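Local coordinates for protein signal peptidase I (Enterococcus faecalis, PDB 4ME8) that probably cleaves hydrophobic N-terminal signal or leader sequences from secreted proteins, acting as a serine-type endopeptidase of the S26 family, at residues T104-M109 / F126-Q131. Numbering follows the deposited sequence.
Sequences TVPEGM and FGFVKQ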
loop_
_atom_site.group_PDB
_atom_site.type_symbol
_atom_site.label_atom_id
_atom_site.label_comp_id
_atom_site.label_asym_id
_atom_site.label_seq_id
_atom_site.Cartn_x
_atom_site.Cartn_y
_atom_site.Cartn_z
ATOM N N THR A 104 -12.960 4.498 -2.069
ATOM C CA THR A 104 -12.209 3.629 -2.952
ATOM C C THR A 104 -11.000 4.326 -3.566
ATOM O O THR A 104 -10.876 5.547 -3.539
ATOM C CB THR A 104 -13.091 3.132 -4.113
ATOM O OG1 THR A 104 -13.517 4.243 -4.912
ATOM C CG2 THR A 104 -14.306 2.374 -3.601
ATOM N N VAL A 105 -10.117 3.520 -4.139
ATOM C CA VAL A 105 -8.986 4.026 -4.902
ATOM C C VAL A 105 -9.513 4.675 -6.181
ATOM O O VAL A 105 -10.246 4.028 -6.930
ATOM C CB VAL A 105 -8.027 2.891 -5.280
ATOM C CG1 VAL A 105 -6.850 3.429 -6.079
ATOM C CG2 VAL A 105 -7.536 2.181 -4.029
ATOM N N PRO A 106 -9.159 5.954 -6.429
ATOM C CA PRO A 106 -9.689 6.629 -7.615
ATOM C C PRO A 106 -9.204 6.027 -8.932
ATOM O O PRO A 106 -8.191 5.325 -8.969
ATOM C CB PRO A 106 -9.181 8.080 -7.472
ATOM C CG PRO A 106 -8.712 8.215 -6.065
ATOM C CD PRO A 106 -8.280 6.837 -5.647
ATOM N N GLU A 107 -9.944 6.300 -9.999
ATOM C CA GLU A 107 -9.561 5.869 -11.331
ATOM C C GLU A 107 -8.187 6.469 -11.677
ATOM O O GLU A 107 -7.929 7.648 -11.422
ATOM C CB GLU A 107 -10.624 6.289 -12.355
ATOM C CG GLU A 107 -11.986 5.659 -12.121
ATOM N N GLY A 108 -7.300 5.632 -12.213
ATOM C CA GLY A 108 -5.953 6.054 -12.612
ATOM C C GLY A 108 -4.992 6.264 -11.458
ATOM O O GLY A 108 -4.042 7.032 -11.572
HETATM N N MSE A 109 -5.231 5.575 -10.347
HETATM C CA MSE A 109 -4.390 5.718 -9.162
HETATM C C MSE A 109 -4.205 4.426 -8.426
HETATM O O MSE A 109 -4.999 3.502 -8.575
HETATM C CB MSE A 109 -5.031 6.751 -8.250
HETATM C CG MSE A 109 -4.963 8.101 -8.961
HETATM SE SE MSE A 109 -4.920 9.528 -7.643
HETATM C CE MSE A 109 -3.001 9.618 -7.263
ATOM N N PHE A 126 1.333 9.797 2.441
ATOM C CA PHE A 126 1.366 10.697 1.267
ATOM C C PHE A 126 0.202 10.531 0.266
ATOM O O PHE A 126 0.175 11.198 -0.774
ATOM C CB PHE A 126 2.745 10.711 0.560
ATOM C CG PHE A 126 3.188 9.396 -0.057
ATOM C CD1 PHE A 126 2.310 8.561 -0.739
ATOM C CD2 PHE A 126 4.529 9.044 -0.021
ATOM C CE1 PHE A 126 2.745 7.385 -1.316
ATOM C CE2 PHE A 126 4.979 7.869 -0.605
ATOM C CZ PHE A 126 4.086 7.037 -1.259
ATOM N N GLY A 127 -0.757 9.662 0.579
ATOM C CA GLY A 127 -1.963 9.542 -0.237
ATOM C C GLY A 127 -1.741 8.696 -1.472
ATOM O O GLY A 127 -0.745 7.992 -1.571
ATOM N N PHE A 128 -2.665 8.774 -2.423
ATOM C CA PHE A 128 -2.632 7.908 -3.603
ATOM C C PHE A 128 -1.512 8.283 -4.575
ATOM O O PHE A 128 -1.095 9.441 -4.642
ATOM C CB PHE A 128 -3.982 7.925 -4.337
ATOM C CG PHE A 128 -5.143 7.453 -3.499
ATOM C CD1 PHE A 128 -5.262 6.113 -3.131
ATOM C CD2 PHE A 128 -6.132 8.351 -3.079
ATOM C CE1 PHE A 128 -6.336 5.680 -2.364
ATOM C CE2 PHE A 128 -7.202 7.920 -2.307
ATOM C CZ PHE A 128 -7.301 6.581 -1.950
ATOM N N VAL A 129 -1.045 7.288 -5.335
ATOM C CA VAL A 129 0.005 7.483 -6.335
ATOM C C VAL A 129 -0.594 7.473 -7.743
ATOM O O VAL A 129 -1.371 6.584 -8.078
ATOM C CB VAL A 129 1.070 6.362 -6.228
ATOM C CG1 VAL A 129 2.120 6.495 -7.332
ATOM C CG2 VAL A 129 1.703 6.375 -4.841
ATOM N N LYS A 130 -0.238 8.450 -8.572
ATOM C CA LYS A 130 -0.721 8.460 -9.960
ATOM C C LYS A 130 -0.082 7.314 -10.739
ATOM O O LYS A 130 1.140 7.192 -10.765
ATOM C CB LYS A 130 -0.460 9.813 -10.653
ATOM C CG LYS A 130 -1.397 10.914 -10.172
ATOM C CD LYS A 130 -1.495 12.126 -11.090
ATOM C CE LYS A 130 -2.857 12.799 -10.902
ATOM N NZ LYS A 130 -2.920 14.214 -11.362
ATOM N N GLN A 131 -0.922 6.465 -11.338
ATOM C CA GLN A 131 -0.465 5.383 -12.224
ATOM C C GLN A 131 0.539 5.878 -13.264
ATOM O O GLN A 131 1.600 5.281 -13.437
ATOM C CB GLN A 131 -1.646 4.747 -12.965
ATOM C CG GLN A 131 -2.580 3.914 -12.106
ATOM C CD GLN A 131 -3.560 3.071 -12.919
ATOM O OE1 GLN A 131 -3.500 3.008 -14.139
ATOM N NE2 GLN A 131 -4.470 2.412 -12.227
#
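Met-109 and Lys-130 face each other as an antiparallel, non-hydrogen-bonded pair where strand 109-113 meets the short outermost strand 129-130 of the antiparallel sheet in this S26 peptidase fold. A type II turn, Pro-106 to Met-109 with Gly-108 at positive phi, leads the chain into the pairing. Gln-131 N donates a hydrogen bond to Gly-108 O at 3.2 Å with a fairly straight N-H...O angle of 160°. The Gln-131 side chain covers the same glycine, its CG 3.4 Å from Gly-108 C. Next to it Met-109 CA lies 3.3 Å from Val-129 O, a CA-H...O contact, and the backbone of Val-129 is hydrogen-bonded to that of Tyr-110.

The apolar packing is built around Phe-128. Pro-106 lays its CD over the centre of one ring face, a CH-pi contact 3.6 Å from the centroid and only 8° off the normal, while Val-105 CG2 reaches ring atom CE1 more loosely. Phe-111 of strand 109-113 touches both Val-105 and Phe-128. The Val-129 side chain starts off away from 104-109 and touches Val-112 and Phe-35, about 7 Å from the side chain of Lys-46, a predicted active-site residue.

Selenomethionine Met-109 bends at chi3 (86°), which carries its methyl across the neighbouring backbone. There CE packs against Lys-130 CG and sits 3.5 Å from Phe-128 CB. It comes closer still to the carbonyl, with CE just 3.2 Å from Phe-128 O.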